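Local coordinates for protein ribonucleoside-diphosphate reductase subunit beta (PDB 2RCC) that probably forms the iron-dependent small subunit of a class I ribonucleotide reductase, which makes deoxyribonucleotides from ribonucleotides for DNA synthesis, at residues 179-184 with 251-256; 279-284 with 308-313; 284-289 with 300-305. All coordinates share one frame; numbering follows the deposited sequence. Where two conformers were deposited one is given.

Contact 1: 179-184 with 251-256; sequences IVYDVI and KTTLMK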
loop_
_atom_site.group_PDB
_atom_site.type_symbol
_atom_site.label_atom_id
_atom_site.label_comp_id
_atom_site.label_asym_id
_atom_site.label_seq_id
_atom_site.Cartn_x
_atom_site.Cartn_y
_atom_site.Cartn_z
ATOM N N ILE A 179 -12.790 12.482 -5.114
ATOM C CA ILE A 179 -13.399 11.365 -4.343
ATOM C C ILE A 179 -14.638 10.813 -5.058
ATOM O O ILE A 179 -14.851 9.595 -5.096
ATOM C CB ILE A 179 -13.805 11.816 -2.893
ATOM C CG1 ILE A 179 -12.567 12.014 -2.024
ATOM C CG2 ILE A 179 -14.767 10.809 -2.210
ATOM C CD1 ILE A 179 -11.898 10.683 -1.576
ATOM N N VAL A 180 -15.456 11.697 -5.629
ATOM C CA VAL A 180 -16.639 11.248 -6.383
ATOM C C VAL A 180 -16.215 10.426 -7.596
ATOM O O VAL A 180 -16.821 9.380 -7.857
ATOM C CB VAL A 180 -17.590 12.408 -6.807
ATOM C CG1 VAL A 180 -18.739 11.869 -7.728
ATOM C CG2 VAL A 180 -18.177 13.128 -5.548
ATOM N N TYR A 181 -15.206 10.907 -8.338
ATOM C CA TYR A 181 -14.699 10.153 -9.485
ATOM C C TYR A 181 -14.150 8.800 -9.024
ATOM O O TYR A 181 -14.355 7.813 -9.717
ATOM C CB TYR A 181 -13.637 10.904 -10.282
ATOM C CG TYR A 181 -14.072 12.240 -10.803
ATOM C CD1 TYR A 181 -15.250 12.401 -11.527
ATOM C CD2 TYR A 181 -13.292 13.345 -10.590
ATOM C CE1 TYR A 181 -15.638 13.653 -12.003
ATOM C CE2 TYR A 181 -13.657 14.571 -11.056
ATOM C CZ TYR A 181 -14.827 14.735 -11.746
ATOM O OH TYR A 181 -15.140 16.006 -12.185
ATOM N N ASP A 182 -13.477 8.754 -7.870
ATOM C CA ASP A 182 -12.981 7.466 -7.281
ATOM C C ASP A 182 -14.121 6.442 -7.012
ATOM O O ASP A 182 -13.962 5.231 -7.237
ATOM C CB ASP A 182 -12.227 7.662 -5.957
ATOM C CG ASP A 182 -10.904 8.431 -6.071
ATOM O OD1 ASP A 182 -10.307 8.524 -7.161
ATOM O OD2 ASP A 182 -10.442 8.951 -5.005
ATOM N N VAL A 183 -15.229 6.921 -6.464
ATOM C CA VAL A 183 -16.429 6.108 -6.225
ATOM C C VAL A 183 -16.941 5.544 -7.570
ATOM O O VAL A 183 -17.255 4.378 -7.663
ATOM C CB VAL A 183 -17.534 6.916 -5.460
ATOM C CG1 VAL A 183 -18.912 6.237 -5.548
ATOM C CG2 VAL A 183 -17.121 7.149 -3.990
ATOM N N ILE A 184 -17.032 6.392 -8.596
ATOM C CA ILE A 184 -17.430 5.956 -9.940
ATOM C C ILE A 184 -16.496 4.920 -10.532
ATOM O O ILE A 184 -16.975 3.892 -11.016
ATOM C CB ILE A 184 -17.547 7.163 -10.931
ATOM C CG1 ILE A 184 -18.783 8.003 -10.578
ATOM C CG2 ILE A 184 -17.612 6.666 -12.352
ATOM C CD1 ILE A 184 -18.715 9.454 -11.024
ATOM N N LYS A 251 -25.118 14.250 -8.793
ATOM C CA LYS A 251 -26.184 13.705 -9.639
ATOM C C LYS A 251 -25.728 13.723 -11.113
ATOM O O LYS A 251 -25.766 12.710 -11.777
ATOM C CB LYS A 251 -27.504 14.476 -9.412
ATOM C CG LYS A 251 -28.748 13.676 -9.757
ATOM C CD LYS A 251 -30.063 14.377 -9.384
ATOM C CE LYS A 251 -30.363 15.584 -10.273
ATOM N NZ LYS A 251 -31.795 16.034 -10.168
ATOM N N THR A 252 -25.258 14.866 -11.583
ATOM C CA THR A 252 -24.766 15.028 -12.942
ATOM C C THR A 252 -23.609 14.093 -13.307
ATOM O O THR A 252 -23.618 13.457 -14.383
ATOM C CB THR A 252 -24.327 16.492 -13.139
ATOM O OG1 THR A 252 -25.486 17.315 -13.068
ATOM C CG2 THR A 252 -23.678 16.694 -14.504
ATOM N N THR A 253 -22.633 13.991 -12.406
ATOM C CA THR A 253 -21.458 13.152 -12.623
ATOM C C THR A 253 -21.834 11.665 -12.662
ATOM O O THR A 253 -21.366 10.949 -13.548
ATOM C CB THR A 253 -20.359 13.474 -11.590
ATOM O OG1 THR A 253 -20.116 14.886 -11.639
ATOM C CG2 THR A 253 -19.069 12.709 -11.901
ATOM N N LEU A 254 -22.680 11.217 -11.725
ATOM C CA LEU A 254 -23.200 9.841 -11.759
ATOM C C LEU A 254 -24.006 9.537 -13.022
ATOM O O LEU A 254 -23.856 8.467 -13.594
ATOM C CB LEU A 254 -24.061 9.541 -10.531
ATOM C CG LEU A 254 -23.302 9.387 -9.206
ATOM C CD1 LEU A 254 -24.294 9.360 -8.059
ATOM C CD2 LEU A 254 -22.401 8.168 -9.203
HETATM N N MSE A 255 -24.832 10.480 -13.475
HETATM C CA MSE A 255 -25.608 10.272 -14.712
HETATM C C MSE A 255 -24.729 10.197 -15.948
HETATM O O MSE A 255 -24.969 9.365 -16.818
HETATM C CB MSE A 255 -26.652 11.373 -14.914
HETATM C CG MSE A 255 -27.754 11.382 -13.872
HETATM SE SE MSE A 255 -28.969 12.902 -13.988
HETATM C CE MSE A 255 -27.946 14.290 -14.856
ATOM N N LYS A 256 -23.716 11.058 -16.035
ATOM C CA LYS A 256 -22.768 11.029 -17.168
ATOM C C LYS A 256 -21.990 9.731 -17.177
ATOM O O LYS A 256 -21.781 9.123 -18.240
ATOM C CB LYS A 256 -21.807 12.223 -17.096
ATOM C CG LYS A 256 -20.883 12.370 -18.298
#

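Contact 2: 279-284 with 308-313; sequences EDMETY and NPMKWI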
loop_
_atom_site.group_PDB
_atom_site.type_symbol
_atom_site.label_atom_id
_atom_site.label_comp_id
_atom_site.label_asym_id
_atom_site.label_seq_id
_atom_site.Cartn_x
_atom_site.Cartn_y
_atom_site.Cartn_z
ATOM N N GLU A 279 -31.705 -4.047 -22.256
ATOM C CA GLU A 279 -32.574 -3.144 -21.509
ATOM C C GLU A 279 -32.427 -3.399 -19.979
ATOM O O GLU A 279 -32.357 -2.456 -19.165
ATOM C CB GLU A 279 -34.033 -3.238 -22.017
ATOM C CG GLU A 279 -34.252 -2.698 -23.464
ATOM C CD GLU A 279 -33.679 -3.575 -24.620
ATOM O OE1 GLU A 279 -33.447 -4.801 -24.432
ATOM O OE2 GLU A 279 -33.459 -3.025 -25.730
ATOM N N ASP A 280 -32.352 -4.678 -19.605
ATOM C CA ASP A 280 -32.132 -5.080 -18.223
ATOM C C ASP A 280 -30.765 -4.627 -17.719
ATOM O O ASP A 280 -30.661 -4.216 -16.574
ATOM C CB ASP A 280 -32.187 -6.615 -18.046
ATOM C CG ASP A 280 -33.618 -7.205 -18.120
ATOM O OD1 ASP A 280 -34.630 -6.483 -17.966
ATOM O OD2 ASP A 280 -33.704 -8.433 -18.316
HETATM N N MSE A 281 -29.730 -4.722 -18.558
HETATM C CA MSE A 281 -28.403 -4.264 -18.178
HETATM C C MSE A 281 -28.367 -2.750 -17.961
HETATM O O MSE A 281 -27.730 -2.276 -17.039
HETATM C CB MSE A 281 -27.353 -4.634 -19.255
HETATM C CG MSE A 281 -25.906 -4.311 -18.846
HETATM SE SE MSE A 281 -25.272 -5.349 -17.369
HETATM C CE MSE A 281 -24.541 -6.827 -18.406
ATOM N N GLU A 282 -29.012 -1.999 -18.843
ATOM C CA GLU A 282 -29.037 -0.559 -18.724
ATOM C C GLU A 282 -29.757 -0.154 -17.436
ATOM O O GLU A 282 -29.262 0.720 -16.731
ATOM C CB GLU A 282 -29.601 0.082 -20.006
ATOM C CG GLU A 282 -28.564 -0.087 -21.137
ATOM C CD GLU A 282 -28.928 0.545 -22.447
ATOM O OE1 GLU A 282 -30.003 1.133 -22.551
ATOM O OE2 GLU A 282 -28.116 0.415 -23.391
ATOM N N THR A 283 -30.860 -0.831 -17.108
ATOM C CA THR A 283 -31.585 -0.578 -15.863
ATOM C C THR A 283 -30.691 -0.906 -14.666
ATOM O O THR A 283 -30.710 -0.183 -13.690
ATOM C CB THR A 283 -32.878 -1.361 -15.774
ATOM O OG1 THR A 283 -33.647 -1.120 -16.951
ATOM C CG2 THR A 283 -33.719 -0.975 -14.527
ATOM N N TYR A 284 -29.934 -1.987 -14.753
ATOM C CA TYR A 284 -28.972 -2.376 -13.709
ATOM C C TYR A 284 -27.888 -1.305 -13.510
ATOM O O TYR A 284 -27.552 -0.968 -12.373
ATOM C CB TYR A 284 -28.375 -3.773 -14.009
ATOM C CG TYR A 284 -27.211 -4.173 -13.130
ATOM C CD1 TYR A 284 -27.383 -4.397 -11.764
ATOM C CD2 TYR A 284 -25.931 -4.343 -13.667
ATOM C CE1 TYR A 284 -26.289 -4.757 -10.952
ATOM C CE2 TYR A 284 -24.867 -4.706 -12.881
ATOM C CZ TYR A 284 -25.046 -4.924 -11.533
ATOM O OH TYR A 284 -23.950 -5.277 -10.786
ATOM N N ASN A 308 -33.696 -3.938 -9.008
ATOM C CA ASN A 308 -32.668 -4.432 -9.926
ATOM C C ASN A 308 -33.318 -5.527 -10.764
ATOM O O ASN A 308 -33.645 -6.585 -10.213
ATOM C CB ASN A 308 -31.469 -4.997 -9.157
ATOM C CG ASN A 308 -30.426 -5.646 -10.068
ATOM O OD1 ASN A 308 -30.433 -5.497 -11.298
ATOM N ND2 ASN A 308 -29.516 -6.363 -9.456
ATOM N N PRO A 309 -33.459 -5.308 -12.097
ATOM C CA PRO A 309 -34.122 -6.317 -12.917
ATOM C C PRO A 309 -33.301 -7.566 -13.228
ATOM O O PRO A 309 -33.896 -8.570 -13.587
ATOM C CB PRO A 309 -34.466 -5.565 -14.201
ATOM C CG PRO A 309 -33.538 -4.491 -14.287
ATOM C CD PRO A 309 -33.006 -4.172 -12.921
HETATM N N MSE A 310 -31.976 -7.517 -13.118
HETATM C CA MSE A 310 -31.153 -8.727 -13.306
HETATM C C MSE A 310 -31.079 -9.481 -12.003
HETATM O O MSE A 310 -30.049 -9.471 -11.312
HETATM C CB MSE A 310 -29.765 -8.410 -13.861
HETATM C CG MSE A 310 -29.762 -8.476 -15.364
HETATM SE SE MSE A 310 -28.277 -7.546 -16.015
HETATM C CE MSE A 310 -26.861 -8.167 -14.858
ATOM N N LYS A 311 -32.182 -10.168 -11.702
ATOM C CA LYS A 311 -32.348 -10.905 -10.445
ATOM C C LYS A 311 -31.160 -11.837 -10.143
ATOM O O LYS A 311 -30.720 -11.915 -9.002
ATOM C CB LYS A 311 -33.705 -11.647 -10.414
ATOM N N TRP A 312 -30.618 -12.486 -11.174
ATOM C CA TRP A 312 -29.463 -13.410 -11.028
ATOM C C TRP A 312 -28.167 -12.809 -10.486
ATOM O O TRP A 312 -27.321 -13.571 -10.054
ATOM C CB TRP A 312 -29.171 -14.184 -12.343
ATOM C CG TRP A 312 -28.787 -13.340 -13.513
ATOM C CD1 TRP A 312 -29.603 -12.912 -14.491
ATOM C CD2 TRP A 312 -27.486 -12.812 -13.817
ATOM N NE1 TRP A 312 -28.917 -12.149 -15.393
ATOM C CE2 TRP A 312 -27.608 -12.072 -15.002
ATOM C CE3 TRP A 312 -26.233 -12.904 -13.210
ATOM C CZ2 TRP A 312 -26.531 -11.420 -15.585
ATOM C CZ3 TRP A 312 -25.172 -12.266 -13.797
ATOM C CH2 TRP A 312 -25.326 -11.533 -14.969
ATOM N N ILE A 313 -27.991 -11.480 -10.543
ATOM C CA ILE A 313 -26.810 -10.768 -9.999
ATOM C C ILE A 313 -26.842 -10.824 -8.479
ATOM O O ILE A 313 -25.803 -10.754 -7.808
ATOM C CB ILE A 313 -26.784 -9.255 -10.421
ATOM C CG1 ILE A 313 -26.310 -9.069 -11.852
ATOM C CG2 ILE A 313 -25.825 -8.418 -9.560
ATOM C CD1 ILE A 313 -24.778 -9.013 -12.024
#

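Contact 3: 284-289 with 300-305; sequences YISFIA and KPYPEI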
loop_
_atom_site.group_PDB
_atom_site.type_symbol
_atom_site.label_atom_id
_atom_site.label_comp_id
_atom_site.label_asym_id
_atom_site.label_seq_id
_atom_site.Cartn_x
_atom_site.Cartn_y
_atom_site.Cartn_z
ATOM N N TYR A 284 -29.934 -1.987 -14.753
ATOM C CA TYR A 284 -28.972 -2.376 -13.709
ATOM C C TYR A 284 -27.888 -1.305 -13.510
ATOM O O TYR A 284 -27.552 -0.968 -12.373
ATOM C CB TYR A 284 -28.375 -3.773 -14.009
ATOM C CG TYR A 284 -27.211 -4.173 -13.130
ATOM C CD1 TYR A 284 -27.383 -4.397 -11.764
ATOM C CD2 TYR A 284 -25.931 -4.343 -13.667
ATOM C CE1 TYR A 284 -26.289 -4.757 -10.952
ATOM C CE2 TYR A 284 -24.867 -4.706 -12.881
ATOM C CZ TYR A 284 -25.046 -4.924 -11.533
ATOM O OH TYR A 284 -23.950 -5.277 -10.786
ATOM N N ILE A 285 -27.368 -0.744 -14.599
ATOM C CA ILE A 285 -26.392 0.367 -14.494
ATOM C C ILE A 285 -27.038 1.600 -13.790
ATOM O O ILE A 285 -26.395 2.231 -12.952
ATOM C CB ILE A 285 -25.829 0.765 -15.879
ATOM C CG1 ILE A 285 -25.017 -0.398 -16.468
ATOM C CG2 ILE A 285 -24.953 2.071 -15.803
ATOM C CD1 ILE A 285 -24.829 -0.304 -17.988
ATOM N N SER A 286 -28.291 1.917 -14.099
ATOM C CA SER A 286 -29.016 3.029 -13.421
ATOM C C SER A 286 -29.181 2.770 -11.928
ATOM O O SER A 286 -28.988 3.673 -11.084
ATOM C CB SER A 286 -30.400 3.278 -14.027
ATOM O OG SER A 286 -30.287 3.732 -15.358
ATOM N N PHE A 287 -29.568 1.538 -11.620
ATOM C CA PHE A 287 -29.689 1.054 -10.242
ATOM C C PHE A 287 -28.360 1.222 -9.465
ATOM O O PHE A 287 -28.364 1.648 -8.300
ATOM C CB PHE A 287 -30.117 -0.418 -10.287
ATOM C CG PHE A 287 -30.258 -1.063 -8.948
ATOM C CD1 PHE A 287 -31.427 -0.905 -8.217
ATOM C CD2 PHE A 287 -29.244 -1.859 -8.428
ATOM C CE1 PHE A 287 -31.581 -1.519 -6.991
ATOM C CE2 PHE A 287 -29.398 -2.475 -7.188
ATOM C CZ PHE A 287 -30.578 -2.302 -6.479
ATOM N N ILE A 288 -27.227 0.884 -10.086
ATOM C CA ILE A 288 -25.909 1.073 -9.438
ATOM C C ILE A 288 -25.637 2.549 -9.215
ATOM O O ILE A 288 -25.169 2.915 -8.130
ATOM C CB ILE A 288 -24.715 0.457 -10.229
ATOM C CG1 ILE A 288 -24.877 -1.062 -10.419
ATOM C CG2 ILE A 288 -23.397 0.714 -9.511
ATOM C CD1 ILE A 288 -25.227 -1.799 -9.162
ATOM N N ALA A 289 -25.943 3.394 -10.204
ATOM C CA ALA A 289 -25.773 4.843 -10.048
ATOM C C ALA A 289 -26.584 5.333 -8.817
ATOM O O ALA A 289 -26.067 6.106 -8.019
ATOM C CB ALA A 289 -26.190 5.612 -11.323
ATOM N N LYS A 300 -31.168 10.105 -5.400
ATOM C CA LYS A 300 -31.052 9.173 -6.523
ATOM C C LYS A 300 -31.222 9.881 -7.864
ATOM O O LYS A 300 -32.234 10.533 -8.049
ATOM C CB LYS A 300 -32.134 8.092 -6.429
ATOM C CG LYS A 300 -31.977 7.161 -5.271
ATOM C CD LYS A 300 -33.032 6.093 -5.302
ATOM C CE LYS A 300 -32.823 5.072 -4.189
ATOM N NZ LYS A 300 -33.913 4.067 -4.108
ATOM N N PRO A 301 -30.246 9.773 -8.801
ATOM C CA PRO A 301 -30.498 10.394 -10.120
ATOM C C PRO A 301 -31.672 9.783 -10.910
ATOM O O PRO A 301 -32.287 10.487 -11.715
ATOM C CB PRO A 301 -29.177 10.186 -10.876
ATOM C CG PRO A 301 -28.382 9.187 -10.091
ATOM C CD PRO A 301 -28.904 9.163 -8.707
ATOM N N TYR A 302 -31.999 8.510 -10.661
ATOM C CA TYR A 302 -33.057 7.784 -11.366
ATOM C C TYR A 302 -34.068 7.245 -10.355
ATOM O O TYR A 302 -34.234 6.029 -10.229
ATOM C CB TYR A 302 -32.461 6.634 -12.206
ATOM C CG TYR A 302 -31.335 7.073 -13.110
ATOM C CD1 TYR A 302 -31.589 7.861 -14.224
ATOM C CD2 TYR A 302 -30.008 6.712 -12.841
ATOM C CE1 TYR A 302 -30.554 8.285 -15.051
ATOM C CE2 TYR A 302 -28.957 7.130 -13.670
ATOM C CZ TYR A 302 -29.248 7.910 -14.775
ATOM O OH TYR A 302 -28.247 8.331 -15.603
ATOM N N PRO A 303 -34.837 8.152 -9.705
ATOM C CA PRO A 303 -35.793 7.712 -8.675
ATOM C C PRO A 303 -36.791 6.678 -9.154
ATOM O O PRO A 303 -37.214 5.867 -8.351
ATOM C CB PRO A 303 -36.491 9.003 -8.234
ATOM C CG PRO A 303 -36.262 9.959 -9.333
ATOM C CD PRO A 303 -34.930 9.602 -9.936
ATOM N N GLU A 304 -37.146 6.685 -10.441
ATOM C CA GLU A 304 -38.030 5.664 -10.996
ATOM C C GLU A 304 -37.453 4.251 -10.903
ATOM O O GLU A 304 -38.212 3.305 -10.786
ATOM C CB GLU A 304 -38.449 5.980 -12.446
ATOM C CG GLU A 304 -37.413 5.746 -13.592
ATOM C CD GLU A 304 -36.303 6.792 -13.684
ATOM O OE1 GLU A 304 -36.112 7.587 -12.750
ATOM O OE2 GLU A 304 -35.616 6.815 -14.726
ATOM N N ILE A 305 -36.124 4.101 -10.946
ATOM C CA ILE A 305 -35.500 2.770 -10.862
ATOM C C ILE A 305 -35.318 2.403 -9.386
ATOM O O ILE A 305 -34.341 2.821 -8.748
ATOM C CB ILE A 305 -34.133 2.671 -11.635
ATOM C CG1 ILE A 305 -34.250 3.218 -13.066
ATOM C CG2 ILE A 305 -33.619 1.216 -11.634
ATOM C CD1 ILE A 305 -35.316 2.568 -13.909
#

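Contact 1: 179-184 with 251-256
Thr253 carries the contact of helix 244-268 with helix 172-187. From its CB, which faces the other helix, the two branches part. The hydroxyl OG1 lies anti to the carbonyl carbon, beside its own backbone N (chi1 -53°), and turns back to the carbonyl of Phe249 one turn earlier, with which it is hydrogen-bonded. This leaves the methyl CG2, anti to the backbone N, to do the touching. Its closest partner is the tip of Ile184, with CG2 of Thr253 at 3.4 Å from CD1 of Ile184, tighter than ordinary van der Waals contact. CG2 of Thr253 also stands 3.6 Å from CE1 of Tyr181, approaching that ring obliquely, and, more loosely, 4.3 Å from CG1 of Val180. Three residues of 179-184 thus meet one methyl.

Ile184 reaches Thr253 with an extended tail (chi2 155°), crossing it at about a right angle. One carbon nearer its root, CG1 of Ile184 meets the CD2 branch of Leu254 at 3.9 Å. Across these six-residue segments the helix axes approach to 10.6 Å and cross at -31°, running broadly parallel within the helical bundle of the ferritin-like small-chain fold. Ile184 lies about 8 Å, side chain to side chain, from Glu186, a probable iron ligand. No hydrogen bond or charge pair spans the segments: with the threonine hydroxyl bonded within its own helix, what the buried join presents is carbon against carbon, held by van der Waals contact.

Contact 2: 279-284 with 308-313
Apolar contacts carry most of the join between 279-284 and the chain's last modelled residues. The ring of Pro309 rests on Thr283, its CG 3.5 Å from CB of Thr283 and equally near the methyl CG2. Beside it, CB of Asp280 backs onto CG of Met310.

Selenium makes a second set, both methionines being selenomethionine. The SE atoms of Met281 and Met310 lie 4.0 Å apart, brought together by the bent chain of Met281. Met310 also makes a Met-aromatic contact: its SE is 5.2 Å from the centroid of the Tyr284 ring, obliquely placed, and its CE sits over one ring face, as does CG1 of Ile313.

No hydrogen bond crosses between the segments; two side-chain bonds form inside them. Asn308 lies alongside Tyr284, amide and ring planes 24° apart, with OD1 of Asn308 3.3 Å from CD1 of Tyr284. OD1 of Asn308 accepts from N of Met310 at 3.1 Å, the donor lying above the amide plane, in an Asx turn that helps to hold the amide. On the helix, OG1 of Thr283 bonds to the carbonyl of Glu279, which also accepts from N of Thr283, so the methyl CG2 of Thr283 is left to face the proline.

The tail thus lies along the first turns of helix 278-295. Helix 191-202 borders it too, Ala195 touching both Met281 and Ile313, and Phe265 of helix 244-268 packs on Met281.

Contact 3: 284-289 with 300-305
OG of Ser286 is gripped by two bonds, both from outside the segments: a hydrogen bond with NZ of Lys262 on helix 244-268, and a weak one with the carbonyl of Glu282 one turn back. The hydroxyl lies beside its own backbone N (chi1 -65°), which places it over one face of the Tyr302 ring, 3.9 Å above the plane and shifted toward the rim. CB of Ser286 lies against the ring too, 3.7 Å from CD2 of Tyr302. On the opposite face of this ring sits CB of Pro301, while CB of Ala289 meets the ring edge in plane, 3.9 Å from CE2 of Tyr302. The tyrosine is thereby held between a helix residue and its own neighbour in the loop. That loop, 300-305, doubles back along helix 278-295 after the helix has ended, and a type I beta turn from Tyr302 to Ile305, closed by a 2.8 Å bond from N of Ile305 to O of Tyr302, returns it to the helix surface. There Ile305 straddles two residues: CG1 of Ile305 meets CB of Ser286 at 4.0 Å, and its CG2 meets CB of Phe287 at 4.1 Å. Asn290, a turn farther along the helix, hydrogen-bonds through ND2 to the carbonyl of Tyr302.

Contact 1 is the core one, a fully buried join of two helices about 11 Å from the centre of the chain to its own centre, whereas contacts 2 and 3 are partly buried and lie farther out. The latter two share helix 278-295 and Tyr284, and bind successive lengths of the same returning tail; they meet where CG2 of Thr283 lies 3.6 Å from CG2 of Ile305. Contact 3 also abuts contact 1, through Pro301 and Tyr302 against Met255. Contact 1 is mainly branched side chains beside one tyrosine, contact 2 adds selenium, and prolines and turns mark contacts 2 and 3. No hydrogen bond joins the paired segments in any of the three.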